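Local coordinates for F5/8 type C domain protein (PDB 7JRM) that probably helps a clostridial O-glycopeptidase recognise mucin glycans, combining a calcium-bearing carbohydrate-binding module with a further helical and leucine-rich-repeat-like region, at residues Q311-K316 against T329-S334; K359-L364 against E450-V455; D427-N432 against M456-N461; I299-P302 against L306-S309. All blocks are in the same frame, centred on the assembly; numbering follows the deposited sequence.

Interaction 1: residues Q311-K316 against T329-S334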
loop_
_atom_site.group_PDB
_atom_site.type_symbol
_atom_site.label_atom_id
_atom_site.label_comp_id
_atom_site.label_asym_id
_atom_site.label_seq_id
_atom_site.Cartn_x
_atom_site.Cartn_y
_atom_site.Cartn_z
ATOM N N GLN A 311 33.381 -23.058 -14.171
ATOM C CA GLN A 311 33.214 -23.989 -15.282
ATOM C C GLN A 311 33.023 -25.415 -14.783
ATOM O O GLN A 311 32.261 -26.191 -15.373
ATOM C CB GLN A 311 34.417 -23.905 -16.221
ATOM C CG GLN A 311 34.365 -22.740 -17.196
ATOM C CD GLN A 311 35.687 -22.511 -17.904
ATOM O OE1 GLN A 311 36.716 -23.064 -17.516
ATOM N NE2 GLN A 311 35.665 -21.690 -18.947
ATOM N N ASN A 312 33.706 -25.780 -13.696
ATOM C CA ASN A 312 33.541 -27.117 -13.135
ATOM C C ASN A 312 32.149 -27.301 -12.545
ATOM O O ASN A 312 31.569 -28.389 -12.632
ATOM C CB ASN A 312 34.608 -27.377 -12.071
ATOM C CG ASN A 312 35.856 -28.020 -12.643
ATOM O OD1 ASN A 312 35.790 -29.068 -13.285
ATOM N ND2 ASN A 312 37.005 -27.396 -12.408
ATOM N N GLN A 313 31.595 -26.246 -11.942
ATOM C CA GLN A 313 30.278 -26.352 -11.327
ATOM C C GLN A 313 29.165 -26.384 -12.368
ATOM O O GLN A 313 28.146 -27.052 -12.163
ATOM C CB GLN A 313 30.059 -25.190 -10.358
ATOM C CG GLN A 313 28.837 -25.339 -9.466
ATOM C CD GLN A 313 29.171 -25.938 -8.115
ATOM O OE1 GLN A 313 30.235 -25.676 -7.552
ATOM N NE2 GLN A 313 28.260 -26.744 -7.583
ATOM N N LEU A 314 29.341 -25.679 -13.485
ATOM C CA LEU A 314 28.301 -25.558 -14.496
ATOM C C LEU A 314 28.492 -26.493 -15.682
ATOM O O LEU A 314 27.591 -26.581 -16.523
ATOM C CB LEU A 314 28.223 -24.113 -15.003
ATOM C CG LEU A 314 27.670 -23.086 -14.015
ATOM C CD1 LEU A 314 27.780 -21.680 -14.582
ATOM C CD2 LEU A 314 26.230 -23.416 -13.656
ATOM N N ASN A 315 29.632 -27.181 -15.770
ATOM C CA ASN A 315 29.933 -28.069 -16.889
ATOM C C ASN A 315 29.843 -27.326 -18.215
ATOM O O ASN A 315 28.863 -27.475 -18.955
ATOM C CB ASN A 315 28.997 -29.283 -16.880
ATOM C CG ASN A 315 29.306 -30.279 -17.988
ATOM O OD1 ASN A 315 30.251 -30.098 -18.754
ATOM N ND2 ASN A 315 28.507 -31.335 -18.075
ATOM N N LYS A 316 30.864 -26.533 -18.525
ATOM C CA LYS A 316 30.942 -25.819 -19.793
ATOM C C LYS A 316 32.349 -25.264 -19.940
ATOM O O LYS A 316 33.120 -25.210 -18.977
ATOM C CB LYS A 316 29.909 -24.693 -19.882
ATOM C CG LYS A 316 29.805 -23.840 -18.630
ATOM C CD LYS A 316 29.043 -22.557 -18.908
ATOM C CE LYS A 316 29.714 -21.744 -20.002
ATOM N NZ LYS A 316 28.733 -20.933 -20.775
ATOM N N THR A 329 23.398 -21.563 -7.536
ATOM C CA THR A 329 22.859 -21.615 -6.185
ATOM C C THR A 329 23.875 -22.125 -5.179
ATOM O O THR A 329 23.783 -21.790 -3.994
ATOM C CB THR A 329 21.610 -22.503 -6.134
ATOM O OG1 THR A 329 21.962 -23.852 -6.470
ATOM C CG2 THR A 329 20.554 -21.997 -7.106
ATOM N N THR A 330 24.834 -22.932 -5.630
ATOM C CA THR A 330 25.946 -23.390 -4.813
ATOM C C THR A 330 27.207 -23.362 -5.664
ATOM O O THR A 330 27.153 -23.551 -6.882
ATOM C CB THR A 330 25.707 -24.802 -4.257
ATOM O OG1 THR A 330 26.862 -25.235 -3.527
ATOM C CG2 THR A 330 25.424 -25.784 -5.386
ATOM N N LEU A 331 28.342 -23.115 -5.017
ATOM C CA LEU A 331 29.603 -22.993 -5.738
ATOM C C LEU A 331 30.754 -23.401 -4.832
ATOM O O LEU A 331 30.814 -22.984 -3.672
ATOM C CB LEU A 331 29.810 -21.561 -6.244
ATOM C CG LEU A 331 31.054 -21.314 -7.099
ATOM C CD1 LEU A 331 31.017 -22.154 -8.367
ATOM C CD2 LEU A 331 31.181 -19.839 -7.437
ATOM N N THR A 332 31.660 -24.213 -5.370
ATOM C CA THR A 332 32.861 -24.644 -4.671
ATOM C C THR A 332 34.078 -24.064 -5.379
ATOM O O THR A 332 34.197 -24.174 -6.605
ATOM C CB THR A 332 32.951 -26.171 -4.619
ATOM O OG1 THR A 332 31.906 -26.685 -3.784
ATOM C CG2 THR A 332 34.296 -26.613 -4.062
ATOM N N LEU A 333 34.970 -23.445 -4.613
ATOM C CA LEU A 333 36.151 -22.791 -5.156
ATOM C C LEU A 333 37.413 -23.546 -4.760
ATOM O O LEU A 333 37.446 -24.272 -3.763
ATOM C CB LEU A 333 36.240 -21.338 -4.675
ATOM C CG LEU A 333 35.037 -20.452 -4.998
ATOM C CD1 LEU A 333 35.327 -19.005 -4.647
ATOM C CD2 LEU A 333 34.655 -20.582 -6.462
ATOM N N SER A 334 38.459 -23.360 -5.562
ATOM C CA SER A 334 39.748 -23.996 -5.307
ATOM C C SER A 334 40.841 -23.152 -5.943
ATOM O O SER A 334 40.810 -22.908 -7.153
ATOM C CB SER A 334 39.778 -25.424 -5.858
ATOM O OG SER A 334 41.104 -25.917 -5.929
#
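Gln313, on the last turn of helix 304-314, lays its side chain across strand 330-332, and its amide overlaps the backbone between Thr330 and Thr332. The chain leaves the helix with CG anti to the backbone N and then bends at chi2 (95°), which turns the amide onto the strand. OE1 accepts from the backbone N of Thr332 at 3.0 Å; the bond is bent at the hydrogen, with an N-H...O angle of 145°, and the donor lies 30° from the amide's carbonyl plane. The same oxygen sits 3.3 Å from Leu331 CA. On the other branch, NE2 lies 3.7 Å from CG2 of Thr330, whose side chain crosses that of Gln313 at about a right angle. Leu331 CD1 reaches Gln313 CB at 3.8 Å, so the aliphatic part of the glutamine meets a leucine that is itself buried. Leu331 also packs on Ile310 of the same helix and on Leu351 of strand 350-352. That strand pairs in parallel with 330-332, an outermost strand of its sheet, through backbone bonds such as those of Leu331 with Thr350 and Asn352. A helical element covering the parallel edge of a mixed sheet, with buried leucines beneath it, resembles the N-terminal cap of a leucine-rich repeat.

Interaction 2: residues K359-L364 against E450-V455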
loop_
_atom_site.group_PDB
_atom_site.type_symbol
_atom_site.label_atom_id
_atom_site.label_comp_id
_atom_site.label_asym_id
_atom_site.label_seq_id
_atom_site.Cartn_x
_atom_site.Cartn_y
_atom_site.Cartn_z
ATOM N N LYS A 359 41.575 -12.792 0.255
ATOM C CA LYS A 359 41.736 -11.837 1.344
ATOM C C LYS A 359 40.699 -10.722 1.298
ATOM O O LYS A 359 40.815 -9.751 2.056
ATOM C CB LYS A 359 43.144 -11.235 1.318
ATOM C CG LYS A 359 43.392 -10.318 0.130
ATOM C CD LYS A 359 44.712 -9.579 0.256
ATOM C CE LYS A 359 44.915 -8.613 -0.899
ATOM N NZ LYS A 359 46.274 -8.004 -0.885
ATOM N N ASP A 360 39.692 -10.830 0.433
ATOM C CA ASP A 360 38.723 -9.754 0.242
ATOM C C ASP A 360 37.384 -10.376 -0.127
ATOM O O ASP A 360 37.230 -10.905 -1.232
ATOM C CB ASP A 360 39.197 -8.785 -0.840
ATOM C CG ASP A 360 38.351 -7.530 -0.916
ATOM O OD1 ASP A 360 38.594 -6.706 -1.822
ATOM O OD2 ASP A 360 37.446 -7.364 -0.072
ATOM N N LEU A 361 36.420 -10.308 0.791
ATOM C CA LEU A 361 35.080 -10.834 0.567
ATOM C C LEU A 361 34.105 -9.778 0.061
ATOM O O LEU A 361 32.910 -10.065 -0.064
ATOM C CB LEU A 361 34.530 -11.456 1.854
ATOM C CG LEU A 361 35.334 -12.572 2.519
ATOM C CD1 LEU A 361 34.512 -13.226 3.618
ATOM C CD2 LEU A 361 35.781 -13.599 1.494
ATOM N N ARG A 362 34.585 -8.569 -0.229
ATOM C CA ARG A 362 33.686 -7.494 -0.633
ATOM C C ARG A 362 32.913 -7.757 -1.926
ATOM O O ARG A 362 31.791 -7.231 -2.040
ATOM C CB ARG A 362 34.478 -6.182 -0.739
ATOM C CG ARG A 362 34.787 -5.550 0.611
ATOM C CD ARG A 362 35.646 -4.307 0.466
ATOM N NE ARG A 362 36.949 -4.609 -0.116
ATOM C CZ ARG A 362 37.817 -3.687 -0.519
ATOM N NH1 ARG A 362 38.981 -4.051 -1.040
ATOM N NH2 ARG A 362 37.521 -2.399 -0.400
ATOM N N PRO A 363 33.420 -8.501 -2.917
ATOM C CA PRO A 363 32.569 -8.830 -4.074
ATOM C C PRO A 363 31.298 -9.584 -3.718
ATOM O O PRO A 363 30.360 -9.592 -4.524
ATOM C CB PRO A 363 33.494 -9.680 -4.954
ATOM C CG PRO A 363 34.846 -9.156 -4.656
ATOM C CD PRO A 363 34.833 -8.835 -3.185
ATOM N N LEU A 364 31.232 -10.217 -2.546
ATOM C CA LEU A 364 30.039 -10.931 -2.107
ATOM C C LEU A 364 29.152 -10.089 -1.198
ATOM O O LEU A 364 28.226 -10.627 -0.584
ATOM C CB LEU A 364 30.430 -12.224 -1.387
ATOM C CG LEU A 364 31.640 -12.998 -1.911
ATOM C CD1 LEU A 364 32.081 -14.037 -0.890
ATOM C CD2 LEU A 364 31.324 -13.654 -3.244
ATOM N N GLU A 450 33.522 -14.448 11.257
ATOM C CA GLU A 450 32.449 -15.427 11.129
ATOM C C GLU A 450 32.589 -16.203 9.825
ATOM O O GLU A 450 32.175 -15.728 8.763
ATOM C CB GLU A 450 31.082 -14.742 11.205
ATOM C CG GLU A 450 29.901 -15.690 11.053
ATOM C CD GLU A 450 30.044 -16.943 11.896
ATOM O OE1 GLU A 450 30.370 -18.008 11.330
ATOM O OE2 GLU A 450 29.829 -16.864 13.125
ATOM N N GLY A 451 33.180 -17.394 9.899
ATOM C CA GLY A 451 33.379 -18.228 8.734
ATOM C C GLY A 451 34.510 -17.810 7.821
ATOM O O GLY A 451 34.705 -18.445 6.778
ATOM N N PHE A 452 35.263 -16.769 8.174
ATOM C CA PHE A 452 36.346 -16.255 7.340
ATOM C C PHE A 452 37.607 -16.165 8.189
ATOM O O PHE A 452 37.683 -15.347 9.110
ATOM C CB PHE A 452 35.984 -14.891 6.750
ATOM C CG PHE A 452 36.985 -14.373 5.757
ATOM C CD1 PHE A 452 37.547 -15.216 4.813
ATOM C CD2 PHE A 452 37.357 -13.039 5.763
ATOM C CE1 PHE A 452 38.466 -14.739 3.896
ATOM C CE2 PHE A 452 38.273 -12.555 4.849
ATOM C CZ PHE A 452 38.828 -13.407 3.915
ATOM N N SER A 453 38.594 -17.003 7.877
ATOM C CA SER A 453 39.847 -17.031 8.618
ATOM C C SER A 453 40.965 -17.463 7.682
ATOM O O SER A 453 40.720 -17.992 6.594
ATOM C CB SER A 453 39.764 -17.972 9.825
ATOM O OG SER A 453 39.921 -19.323 9.427
ATOM N N GLY A 454 42.198 -17.230 8.113
ATOM C CA GLY A 454 43.341 -17.650 7.324
ATOM C C GLY A 454 44.595 -16.892 7.725
ATOM O O GLY A 454 44.679 -16.332 8.816
ATOM N N VAL A 455 45.560 -16.892 6.805
ATOM C CA VAL A 455 46.877 -16.308 7.036
ATOM C C VAL A 455 47.306 -15.560 5.780
ATOM O O VAL A 455 47.299 -16.126 4.682
ATOM C CB VAL A 455 47.923 -17.381 7.397
ATOM C CG1 VAL A 455 49.336 -16.852 7.183
ATOM C CG2 VAL A 455 47.731 -17.857 8.827
#
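A leucine methyl seated over an aromatic face is the striking feature here: CD1 of Leu361 stands 3.7 Å from the centroid of the Phe452 ring, only 20° off its normal, a CH-pi contact. The two side chains approach from opposite directions. Leu361 spreads across the ring: Leu361 CD1 lies 3.5 Å from Phe452 CG while Leu361 CD2 reaches Phe452 CE1 at 3.8 Å, so both methyls and CG of the leucine share the face. With its CG anti to the backbone N (chi1 -173°), Phe452 reaches from the start of strand 452-461 toward the loop 359-364, and Lys359 CA meets the ring edge 4.2 Å from CZ. Behind the leucine the loop is held by Asp360. Its OD2 takes the backbone N of Arg362 in an Asx turn and also NE of Arg362 at 2.8 Å, while NH1 of Arg362 binds OD1 at 2.8 Å, a side-on, two-nitrogen salt bridge. Tyr399 adds a cation-pi partner for Arg362, and Leu373 and Ala375 of strand 372-384 pack beside Leu361 and Phe452 respectively. No hydrogen bond crosses between the segments: dispersion and CH-pi attraction join them, whereas charge and hydrogen bonding shape the loop that presents Leu361.

Interaction 3: residues D427-N432 against M456-N461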
loop_
_atom_site.group_PDB
_atom_site.type_symbol
_atom_site.label_atom_id
_atom_site.label_comp_id
_atom_site.label_asym_id
_atom_site.label_seq_id
_atom_site.Cartn_x
_atom_site.Cartn_y
_atom_site.Cartn_z
ATOM N N ASP A 427 45.635 -1.457 9.964
ATOM C CA ASP A 427 45.559 -1.464 8.508
ATOM C C ASP A 427 46.923 -1.708 7.875
ATOM O O ASP A 427 47.009 -2.343 6.818
ATOM C CB ASP A 427 44.962 -0.150 8.006
ATOM C CG ASP A 427 43.456 -0.093 8.178
ATOM O OD1 ASP A 427 42.863 -1.117 8.575
ATOM O OD2 ASP A 427 42.865 0.976 7.915
ATOM N N GLU A 428 47.992 -1.216 8.499
ATOM C CA GLU A 428 49.348 -1.422 8.011
ATOM C C GLU A 428 50.264 -1.699 9.195
ATOM O O GLU A 428 49.944 -1.375 10.341
ATOM C CB GLU A 428 49.858 -0.209 7.217
ATOM C CG GLU A 428 49.010 0.153 6.006
ATOM C CD GLU A 428 49.756 1.010 5.003
ATOM O OE1 GLU A 428 50.965 0.776 4.800
ATOM O OE2 GLU A 428 49.131 1.918 4.415
ATOM N N PHE A 429 51.412 -2.308 8.906
ATOM C CA PHE A 429 52.403 -2.618 9.927
ATOM C C PHE A 429 53.778 -2.149 9.474
ATOM O O PHE A 429 54.107 -2.187 8.284
ATOM C CB PHE A 429 52.437 -4.124 10.253
ATOM C CG PHE A 429 52.747 -5.004 9.072
ATOM C CD1 PHE A 429 54.055 -5.335 8.756
ATOM C CD2 PHE A 429 51.726 -5.515 8.288
ATOM C CE1 PHE A 429 54.340 -6.148 7.674
ATOM C CE2 PHE A 429 52.003 -6.329 7.204
ATOM C CZ PHE A 429 53.312 -6.647 6.898
ATOM N N THR A 430 54.576 -1.700 10.440
ATOM C CA THR A 430 55.942 -1.249 10.200
ATOM C C THR A 430 56.870 -2.035 11.111
ATOM O O THR A 430 56.672 -2.059 12.330
ATOM C CB THR A 430 56.083 0.257 10.450
ATOM O OG1 THR A 430 55.524 0.979 9.346
ATOM C CG2 THR A 430 57.547 0.640 10.608
ATOM N N ILE A 431 57.875 -2.679 10.523
ATOM C CA ILE A 431 58.806 -3.533 11.250
ATOM C C ILE A 431 60.192 -2.907 11.187
ATOM O O ILE A 431 60.686 -2.585 10.098
ATOM C CB ILE A 431 58.826 -4.962 10.680
ATOM C CG1 ILE A 431 57.459 -5.623 10.852
ATOM C CG2 ILE A 431 59.915 -5.790 11.350
ATOM C CD1 ILE A 431 57.192 -6.730 9.858
ATOM N N ASN A 432 60.815 -2.733 12.349
ATOM C CA ASN A 432 62.195 -2.273 12.393
ATOM C C ASN A 432 63.123 -3.400 11.961
ATOM O O ASN A 432 63.021 -4.527 12.454
ATOM C CB ASN A 432 62.553 -1.795 13.800
ATOM C CG ASN A 432 64.049 -1.616 13.997
ATOM O OD1 ASN A 432 64.769 -1.232 13.074
ATOM N ND2 ASN A 432 64.525 -1.896 15.205
ATOM N N MET A 456 47.677 -14.293 5.942
ATOM C CA MET A 456 48.280 -13.504 4.875
ATOM C C MET A 456 49.777 -13.413 5.145
ATOM O O MET A 456 50.192 -12.861 6.170
ATOM C CB MET A 456 47.655 -12.112 4.797
ATOM C CG MET A 456 48.129 -11.283 3.616
ATOM S SD MET A 456 46.907 -10.064 3.100
ATOM C CE MET A 456 47.900 -9.009 2.051
ATOM N N PHE A 457 50.581 -13.952 4.234
ATOM C CA PHE A 457 52.007 -14.138 4.462
ATOM C C PHE A 457 52.822 -13.165 3.620
ATOM O O PHE A 457 52.569 -13.010 2.420
ATOM C CB PHE A 457 52.425 -15.575 4.150
ATOM C CG PHE A 457 53.879 -15.850 4.397
ATOM C CD1 PHE A 457 54.361 -15.991 5.688
ATOM C CD2 PHE A 457 54.768 -15.963 3.340
ATOM C CE1 PHE A 457 55.701 -16.242 5.919
ATOM C CE2 PHE A 457 56.108 -16.213 3.566
ATOM C CZ PHE A 457 56.575 -16.354 4.857
ATOM N N TYR A 458 53.795 -12.520 4.257
ATOM C CA TYR A 458 54.800 -11.701 3.599
ATOM C C TYR A 458 56.180 -12.296 3.855
ATOM O O TYR A 458 56.352 -13.195 4.681
ATOM C CB TYR A 458 54.768 -10.254 4.106
ATOM C CG TYR A 458 53.617 -9.411 3.610
ATOM C CD1 TYR A 458 53.677 -8.773 2.378
ATOM C CD2 TYR A 458 52.482 -9.229 4.387
ATOM C CE1 TYR A 458 52.633 -7.987 1.929
ATOM C CE2 TYR A 458 51.433 -8.450 3.946
ATOM C CZ TYR A 458 51.513 -7.832 2.717
ATOM O OH TYR A 458 50.469 -7.053 2.274
ATOM N N LEU A 459 57.174 -11.775 3.140
ATOM C CA LEU A 459 58.563 -12.090 3.438
ATOM C C LEU A 459 59.420 -10.875 3.122
ATOM O O LEU A 459 59.067 -10.050 2.275
ATOM C CB LEU A 459 59.052 -13.336 2.672
ATOM C CG LEU A 459 59.262 -13.420 1.151
ATOM C CD1 LEU A 459 60.461 -12.617 0.636
ATOM C CD2 LEU A 459 59.397 -14.881 0.742
ATOM N N PHE A 460 60.547 -10.768 3.823
ATOM C CA PHE A 460 61.517 -9.718 3.555
ATOM C C PHE A 460 62.903 -10.234 3.908
ATOM O O PHE A 460 63.093 -10.862 4.953
ATOM C CB PHE A 460 61.196 -8.431 4.330
ATOM C CG PHE A 460 61.266 -8.574 5.826
ATOM C CD1 PHE A 460 62.418 -8.229 6.517
ATOM C CD2 PHE A 460 60.174 -9.034 6.544
ATOM C CE1 PHE A 460 62.483 -8.352 7.892
ATOM C CE2 PHE A 460 60.234 -9.158 7.921
ATOM C CZ PHE A 460 61.389 -8.815 8.594
ATOM N N ASN A 461 63.860 -9.980 3.022
ATOM C CA ASN A 461 65.231 -10.418 3.218
ATOM C C ASN A 461 66.049 -9.319 3.883
ATOM O O ASN A 461 65.771 -8.128 3.724
ATOM C CB ASN A 461 65.871 -10.810 1.885
ATOM C CG ASN A 461 67.126 -11.637 2.064
ATOM O OD1 ASN A 461 67.202 -12.487 2.950
ATOM N ND2 ASN A 461 68.120 -11.392 1.220
#
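Aromatic contact comes first: Phe429 points the edge of its ring toward the face of Tyr458 in an offset edge-to-face pair, with centroids 5.6 Å apart and planes at 66°. The edge is made by CZ and CE2 of Phe429, and the nearest approach is CZ to Tyr458 CD2 at 3.7 Å. CE2 of Phe429 lies 3.9 Å from Tyr458 CE2, so the meeting falls on one side of the tyrosine ring and not over its centre. The side chain of Phe429 points toward strand 452-461, with CG between the backbone N and the carbonyl carbon (chi1 59°). The aliphatic-to-aromatic contact is looser. Two residues along, CD1 of Ile431 approaches Phe460 CE2 at 4.3 Å. As for polar groups, the hydroxyl of Tyr458 is hydrogen-bonded to the backbone O of Asp395. No hydrogen bond runs directly between the segments; the CA atoms of Ile431 and Phe460, the nearest pair, are 10.2 Å apart, as expected of strands facing each other from two layers. All four touching side chains are buried. Strand 428-432 pairs antiparallel with strand 391-395, whereas strand 452-461 lies between 372-384 and 440-449 in the mixed sheet. Val443 of strand 440-449 touches Phe429, Tyr458 and Phe460, and Val392 of strand 391-395 flanks Ile431 and Phe460, filling the interior between the two sheets.

Interaction 4: residues I299-P302 against L306-S309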
loop_
_atom_site.group_PDB
_atom_site.type_symbol
_atom_site.label_atom_id
_atom_site.label_comp_id
_atom_site.label_asym_id
_atom_site.label_seq_id
_atom_site.Cartn_x
_atom_site.Cartn_y
_atom_site.Cartn_z
ATOM N N ILE A 299 30.921 -12.180 -18.574
ATOM C CA ILE A 299 31.347 -11.607 -17.302
ATOM C C ILE A 299 32.867 -11.629 -17.251
ATOM O O ILE A 299 33.493 -12.644 -17.579
ATOM C CB ILE A 299 30.744 -12.377 -16.115
ATOM C CG1 ILE A 299 29.217 -12.364 -16.191
ATOM C CG2 ILE A 299 31.223 -11.788 -14.794
ATOM C CD1 ILE A 299 28.622 -10.975 -16.269
ATOM N N ASN A 300 33.464 -10.511 -16.841
ATOM C CA ASN A 300 34.914 -10.412 -16.723
ATOM C C ASN A 300 35.353 -11.093 -15.432
ATOM O O ASN A 300 35.056 -10.611 -14.334
ATOM C CB ASN A 300 35.357 -8.951 -16.753
ATOM C CG ASN A 300 36.862 -8.797 -16.635
ATOM O OD1 ASN A 300 37.362 -8.200 -15.682
ATOM N ND2 ASN A 300 37.590 -9.336 -17.605
ATOM N N ILE A 301 36.054 -12.214 -15.562
ATOM C CA ILE A 301 36.580 -12.946 -14.413
ATOM C C ILE A 301 38.101 -12.967 -14.514
ATOM O O ILE A 301 38.664 -13.839 -15.192
ATOM C CB ILE A 301 36.003 -14.369 -14.343
ATOM C CG1 ILE A 301 34.476 -14.331 -14.427
ATOM C CG2 ILE A 301 36.451 -15.064 -13.066
ATOM C CD1 ILE A 301 33.830 -15.700 -14.452
ATOM N N PRO A 302 38.804 -12.033 -13.868
ATOM C CA PRO A 302 40.268 -11.992 -14.017
ATOM C C PRO A 302 40.976 -13.190 -13.408
ATOM O O PRO A 302 42.008 -13.615 -13.941
ATOM C CB PRO A 302 40.660 -10.685 -13.311
ATOM C CG PRO A 302 39.530 -10.391 -12.382
ATOM C CD PRO A 302 38.292 -10.934 -13.031
ATOM N N LEU A 306 39.028 -18.916 -10.495
ATOM C CA LEU A 306 37.595 -18.717 -10.310
ATOM C C LEU A 306 36.828 -19.085 -11.574
ATOM O O LEU A 306 35.743 -19.674 -11.501
ATOM C CB LEU A 306 37.314 -17.269 -9.909
ATOM C CG LEU A 306 35.846 -16.868 -9.751
ATOM C CD1 LEU A 306 35.161 -17.735 -8.707
ATOM C CD2 LEU A 306 35.726 -15.395 -9.394
ATOM N N LEU A 307 37.381 -18.745 -12.742
ATOM C CA LEU A 307 36.760 -19.139 -14.002
ATOM C C LEU A 307 36.707 -20.655 -14.138
ATOM O O LEU A 307 35.693 -21.214 -14.572
ATOM C CB LEU A 307 37.522 -18.519 -15.175
ATOM C CG LEU A 307 37.236 -19.087 -16.566
ATOM C CD1 LEU A 307 35.848 -18.685 -17.034
ATOM C CD2 LEU A 307 38.295 -18.631 -17.559
ATOM N N LYS A 308 37.791 -21.339 -13.763
ATOM C CA LYS A 308 37.800 -22.797 -13.809
ATOM C C LYS A 308 36.854 -23.386 -12.769
ATOM O O LYS A 308 36.218 -24.419 -13.013
ATOM C CB LYS A 308 39.223 -23.317 -13.601
ATOM C CG LYS A 308 39.348 -24.833 -13.628
ATOM C CD LYS A 308 38.820 -25.409 -14.931
ATOM C CE LYS A 308 39.069 -26.907 -15.009
ATOM N NZ LYS A 308 40.521 -27.222 -15.092
ATOM N N SER A 309 36.745 -22.743 -11.604
ATOM C CA SER A 309 35.846 -23.236 -10.566
ATOM C C SER A 309 34.390 -23.137 -11.005
ATOM O O SER A 309 33.595 -24.050 -10.746
ATOM C CB SER A 309 36.070 -22.461 -9.268
ATOM O OG SER A 309 37.222 -22.926 -8.586
#
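Ile301 and Leu306 meet with their side chains at about a right angle, and a single methyl, CG2 of Ile301, does the touching. That branch lies anti to the backbone N of Ile301, beside the carbonyl carbon, while CG1 takes the place beside the N (chi1 -52°). CG2 is thereby directed at the first part of helix 304-314, where it comes 3.8 Å from CD2 of Leu306 and 3.9 Å from its CB. Leu307, the next residue, meets the same methyl at its root: its CB lies 4.2 Å from Ile301 CG2, and its backbone N is 3.8 Å from that methyl. Both leucines carry CG anti to their own backbone N (chi1 177° for Leu306), yet successive helical positions send them in different directions, and CG2 fits where the two diverge. The side-chain contact is apolar, and no hydrogen bond joins the segments. Leu306 is buried and also packs on Leu333, while Leu307 touches Ile320. Ile299, two residues before Ile301, rests on Leu322 and Met325 of helix 322-326 and shares a backbone bond with Ile320. Only three residues separate the segments, so this is a local apolar contact between an extended lead-in and the first turns of its helix, within a helical region consistent with the N-terminal cap of a leucine-rich repeat.

Overall arrangement
Interactions 1 and 4 both use helix 304-314 and touch: Ser334 N lies 3.3 Å from Ser309 OG, a probable hydrogen bond. Interactions 2 and 3 share strand 452-461 and meet where Lys359 NZ packs 3.5 Å from Met456 CE. Interactions 1, 2 and 3 all reach the same mixed sheet, the first at its outermost strand 330-332; the centres of 1 and 3 are about 35 Å apart. Interaction 3 is buried and mainly aromatic, while the other three are partly buried. Among the four, a hydrogen bond crosses between segments in interaction 1 alone; interaction 2 relies on CH-pi contact and interaction 4 on aliphatic packing.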